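Local coordinates for mRNA-binding protein PUF3 (PDB 3K49), which binds recognition sites in the 3'-UTRs of mRNAs for mitochondrial proteins, such as COX17, and promotes decay of the COX17 message, at residues Ile161-Glu164 with Lys165-Phe168. Sequence-based numbering, arbitrary orientation.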
loop_
_atom_site.group_PDB
_atom_site.type_symbol
_atom_site.label_atom_id
_atom_site.label_comp_id
_atom_site.label_asym_id
_atom_site.label_seq_id
_atom_site.Cartn_x
_atom_site.Cartn_y
_atom_site.Cartn_z
ATOM N N ILE A 161 16.341 -3.333 -3.758
ATOM C CA ILE A 161 17.728 -3.190 -3.310
ATOM C C ILE A 161 17.835 -3.425 -1.811
ATOM O O ILE A 161 16.991 -2.949 -1.057
ATOM C CB ILE A 161 18.315 -1.805 -3.668
ATOM C CG1 ILE A 161 18.174 -1.531 -5.160
ATOM C CG2 ILE A 161 19.778 -1.716 -3.251
ATOM C CD1 ILE A 161 18.369 -0.063 -5.546
ATOM N N PRO A 162 18.854 -4.191 -1.375
ATOM C CA PRO A 162 19.063 -4.466 0.052
ATOM C C PRO A 162 19.318 -3.178 0.813
ATOM O O PRO A 162 20.228 -2.424 0.459
ATOM C CB PRO A 162 20.319 -5.337 0.057
ATOM C CG PRO A 162 20.309 -6.004 -1.285
ATOM C CD PRO A 162 19.800 -4.947 -2.216
ATOM N N ILE A 163 18.516 -2.942 1.847
ATOM C CA ILE A 163 18.534 -1.686 2.599
ATOM C C ILE A 163 19.930 -1.279 3.088
ATOM O O ILE A 163 20.225 -0.090 3.196
ATOM C CB ILE A 163 17.552 -1.746 3.800
ATOM C CG1 ILE A 163 17.357 -0.354 4.415
ATOM C CG2 ILE A 163 17.999 -2.817 4.825
ATOM C CD1 ILE A 163 16.563 0.576 3.546
ATOM N N GLU A 164 20.783 -2.258 3.383
ATOM C CA GLU A 164 22.187 -1.983 3.700
ATOM C C GLU A 164 22.866 -1.145 2.608
ATOM O O GLU A 164 23.786 -0.370 2.883
ATOM C CB GLU A 164 22.972 -3.286 3.927
ATOM C CG GLU A 164 22.986 -4.249 2.742
ATOM C CD GLU A 164 23.506 -5.634 3.113
ATOM O OE1 GLU A 164 23.245 -6.598 2.355
ATOM O OE2 GLU A 164 24.173 -5.758 4.169
ATOM N N LYS A 165 22.419 -1.291 1.367
ATOM C CA LYS A 165 22.994 -0.494 0.290
ATOM C C LYS A 165 22.328 0.868 0.158
ATOM O O LYS A 165 22.745 1.689 -0.660
ATOM C CB LYS A 165 22.917 -1.239 -1.042
ATOM C CG LYS A 165 23.627 -2.591 -1.059
ATOM C CD LYS A 165 23.490 -3.242 -2.432
ATOM C CE LYS A 165 24.256 -4.553 -2.529
ATOM N NZ LYS A 165 24.093 -5.177 -3.877
ATOM N N LEU A 166 21.313 1.112 0.980
ATOM C CA LEU A 166 20.534 2.349 0.919
ATOM C C LEU A 166 20.513 3.181 2.213
ATOM O O LEU A 166 19.436 3.588 2.663
ATOM C CB LEU A 166 19.085 2.012 0.576
ATOM C CG LEU A 166 18.715 1.439 -0.782
ATOM C CD1 LEU A 166 17.242 1.037 -0.737
ATOM C CD2 LEU A 166 18.976 2.462 -1.870
ATOM N N PRO A 167 21.685 3.464 2.807
ATOM C CA PRO A 167 21.681 4.130 4.124
ATOM C C PRO A 167 21.084 5.523 4.043
ATOM O O PRO A 167 20.460 5.997 4.993
ATOM C CB PRO A 167 23.168 4.247 4.477
ATOM C CG PRO A 167 23.894 3.377 3.475
ATOM C CD PRO A 167 23.040 3.334 2.251
ATOM N N PHE A 168 21.275 6.160 2.893
ATOM C CA PHE A 168 20.893 7.555 2.683
ATOM C C PHE A 168 19.384 7.794 2.678
ATOM O O PHE A 168 18.930 8.938 2.648
ATOM C CB PHE A 168 21.487 8.058 1.370
ATOM C CG PHE A 168 21.182 7.182 0.201
ATOM C CD1 PHE A 168 20.032 7.372 -0.539
ATOM C CD2 PHE A 168 22.044 6.154 -0.151
ATOM C CE1 PHE A 168 19.745 6.555 -1.621
ATOM C CE2 PHE A 168 21.773 5.329 -1.237
ATOM C CZ PHE A 168 20.620 5.526 -1.976
#
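Pro162 O accepts the backbone N-H of Lys165 at 2.6 Å from O to N, and one residue on, Leu166 N gives its hydrogen to Ile163 O at 2.7 Å. Both bonds span three residues, the spacing of a 3-10 turn. The second reaches its oxygen from well above the carbonyl plane, 63° out of it and off the lone pairs, whereas Lys165 N is only tilted from the plane of its carbonyl. Proline suits the entry to this turn: its ring restrains phi near the value found here, and the bond uses its carbonyl, not its nitrogen. Extended beyond CG, Lys165 lies beside the Pro162 ring, pointing the same way, CD of each 4.1 Å apart, while its CB rests 3.9 Å from Ile161 CG2. With CG anti to the carbonyl carbon (chi1 -59°), the lysine sets its aliphatic stem alongside the ring and across the Ile161 methyl. An alanine in its place would probably leave the Pro162 ring without the CD methylene beside it, and the Ile161 methyl with CB alone. Buried Leu166 suits its place because its CG meets Ile161 CG2 at 4.1 Å and its CB meets Ile163 CD1, the two side chains crossing at about a right angle. Within the fourth Pumilio repeat, this turn joins helix 150-160 to helix 167-173, about 15 Å from the RNA at the nearest atoms, and Ile161 and Leu166 both pack on Val134 of helix 127-134.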